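Local coordinates for sporozoite-specific SAG protein (Toxoplasma gondii, PDB 2WNK) that is a SAG2-related surface antigen of the sporozoite stage that probably takes part in host-cell attachment or immune recognition, at residues E34-Y39 with L99-G104. Residues are numbered along the deposited sequence; the frame is centred on the assembly and turned at random.
Sequences EIKPAY and LCQRTG
E34 to K36 pair with L99 to Q101 as antiparallel strands, at the edge of a four-stranded mixed sheet in the first SRS domain. The N-to-C directions of the two short strands differ by 145°, and their axes approach to 4.7 Å. Strand 34-36 is outermost in this sheet. K36 and L99 form a hydrogen-bonded pair, with K36 N to L99 O at 2.8 Å and L99 N to K36 O at 3.0 Å. E34 and Q101 form the other, less evenly. Q101 N gives E34 O a bond of 2.9 Å, while the return bond from E34 N to Q101 O is weak, bent to 135° at the hydrogen. Between them, I35 and C100 are a non-hydrogen-bonded pair, and the CA of I35 makes a CA-H...O contact with L99 O. Their side chains share one face, where C100 is disulfide-bonded to C28 and I35 packs on F98. E34, K36, L99 and Q101 occupy the other face. There K36 CB meets L99 CB at 4.0 Å, and the Q101 side chain lies between those of E34 and K36. Beyond strand 94-101 the chain turns past the E34 side chain. With CG anti to the backbone N (chi1 163°) and the chain extended beyond it, the E34 carboxylate reaches T103 and G104. G104 N donates a nearly straight hydrogen bond to E34 OE1 from above the carboxylate plane, at 3.2 Å.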
loop_
_atom_site.group_PDB
_atom_site.type_symbol
_atom_site.label_atom_id
_atom_site.label_comp_id
_atom_site.label_asym_id
_atom_site.label_seq_id
_atom_site.Cartn_x
_atom_site.Cartn_y
_atom_site.Cartn_z
ATOM N N GLU A 34 27.344 0.980 -5.973
ATOM C CA GLU A 34 27.399 2.407 -6.283
ATOM C C GLU A 34 26.009 2.378 -6.987
ATOM O O GLU A 34 25.809 1.595 -7.941
ATOM C CB GLU A 34 28.414 2.868 -7.321
ATOM C CG GLU A 34 28.027 4.290 -7.820
ATOM C CD GLU A 34 28.997 4.883 -8.817
ATOM O OE1 GLU A 34 30.104 5.235 -8.388
ATOM O OE2 GLU A 34 28.650 4.974 -10.010
ATOM N N ILE A 35 25.026 3.148 -6.518
ATOM C CA ILE A 35 23.709 3.155 -7.194
ATOM C C ILE A 35 23.694 4.078 -8.421
ATOM O O ILE A 35 24.406 5.107 -8.470
ATOM C CB ILE A 35 22.550 3.588 -6.236
ATOM C CG1 ILE A 35 21.170 3.233 -6.830
ATOM C CG2 ILE A 35 22.630 5.055 -5.975
ATOM C CD1 ILE A 35 19.980 3.554 -5.849
ATOM N N LYS A 36 22.886 3.697 -9.409
ATOM C CA LYS A 36 22.618 4.520 -10.586
ATOM C C LYS A 36 21.118 4.686 -10.701
ATOM O O LYS A 36 20.396 3.714 -10.530
ATOM C CB LYS A 36 23.103 3.816 -11.844
ATOM C CG LYS A 36 22.841 4.654 -13.084
ATOM C CD LYS A 36 23.948 4.478 -14.064
ATOM C CE LYS A 36 24.108 5.728 -14.928
ATOM N NZ LYS A 36 23.152 5.620 -16.045
ATOM N N PRO A 37 20.627 5.913 -10.942
ATOM C CA PRO A 37 21.357 7.167 -11.159
ATOM C C PRO A 37 22.163 7.554 -9.931
ATOM O O PRO A 37 21.784 7.218 -8.796
ATOM C CB PRO A 37 20.236 8.210 -11.331
ATOM C CG PRO A 37 19.007 7.408 -11.699
ATOM C CD PRO A 37 19.164 6.132 -10.908
ATOM N N ALA A 38 23.238 8.301 -10.171
ATOM C CA ALA A 38 24.098 8.806 -9.092
ATOM C C ALA A 38 23.268 9.390 -7.952
ATOM O O ALA A 38 22.365 10.207 -8.185
ATOM C CB ALA A 38 25.079 9.858 -9.658
ATOM N N TYR A 39 23.542 8.957 -6.721
ATOM C CA TYR A 39 22.641 9.301 -5.622
ATOM C C TYR A 39 22.661 10.794 -5.258
ATOM O O TYR A 39 23.731 11.345 -4.921
ATOM C CB TYR A 39 22.869 8.454 -4.350
ATOM C CG TYR A 39 21.917 8.960 -3.291
ATOM C CD1 TYR A 39 22.361 9.786 -2.270
ATOM C CD2 TYR A 39 20.555 8.719 -3.392
ATOM C CE1 TYR A 39 21.501 10.288 -1.328
ATOM C CE2 TYR A 39 19.670 9.235 -2.464
ATOM C CZ TYR A 39 20.154 10.020 -1.430
ATOM O OH TYR A 39 19.286 10.543 -0.511
ATOM N N LEU A 99 20.148 0.762 -10.875
ATOM C CA LEU A 99 21.186 -0.242 -10.997
ATOM C C LEU A 99 22.161 -0.151 -9.838
ATOM O O LEU A 99 22.487 0.958 -9.383
ATOM C CB LEU A 99 21.993 -0.006 -12.280
ATOM C CG LEU A 99 21.140 -0.336 -13.512
ATOM C CD1 LEU A 99 21.781 0.207 -14.790
ATOM C CD2 LEU A 99 20.916 -1.862 -13.621
ATOM N N CYS A 100 22.706 -1.303 -9.445
ATOM C CA CYS A 100 23.825 -1.365 -8.523
ATOM C C CYS A 100 25.017 -1.725 -9.409
ATOM O O CYS A 100 24.958 -2.723 -10.143
ATOM C CB CYS A 100 23.600 -2.478 -7.497
ATOM S SG CYS A 100 22.196 -2.205 -6.330
ATOM N N GLN A 101 26.035 -0.904 -9.359
ATOM C CA GLN A 101 27.179 -1.036 -10.236
ATOM C C GLN A 101 28.472 -0.817 -9.500
ATOM O O GLN A 101 28.473 -0.293 -8.451
ATOM C CB GLN A 101 27.087 -0.038 -11.388
ATOM C CG GLN A 101 27.323 1.363 -11.091
ATOM C CD GLN A 101 26.983 2.320 -12.233
ATOM O OE1 GLN A 101 27.320 3.479 -12.206
ATOM N NE2 GLN A 101 26.297 1.833 -13.189
ATOM N N ARG A 102 29.572 -1.228 -10.107
ATOM C CA ARG A 102 30.887 -0.896 -9.602
ATOM C C ARG A 102 31.103 0.587 -9.451
ATOM O O ARG A 102 30.603 1.382 -10.179
ATOM C CB ARG A 102 31.977 -1.481 -10.534
ATOM C CG ARG A 102 32.463 -2.835 -10.149
ATOM C CD ARG A 102 32.866 -3.763 -11.293
ATOM N NE ARG A 102 31.859 -4.788 -11.317
ATOM C CZ ARG A 102 31.534 -5.576 -12.318
ATOM N NH1 ARG A 102 30.555 -6.400 -12.130
ATOM N NH2 ARG A 102 32.218 -5.578 -13.478
ATOM N N THR A 103 31.902 0.964 -8.489
ATOM C CA THR A 103 32.313 2.324 -8.317
ATOM C C THR A 103 32.932 2.831 -9.587
ATOM O O THR A 103 33.787 2.174 -10.116
ATOM C CB THR A 103 33.413 2.411 -7.266
ATOM O OG1 THR A 103 32.979 1.747 -6.095
ATOM C CG2 THR A 103 33.693 3.815 -6.962
ATOM N N GLY A 104 32.542 3.995 -10.061
ATOM C CA GLY A 104 33.200 4.430 -11.286
ATOM C C GLY A 104 32.280 4.665 -12.461
ATOM O O GLY A 104 32.689 5.336 -13.409
#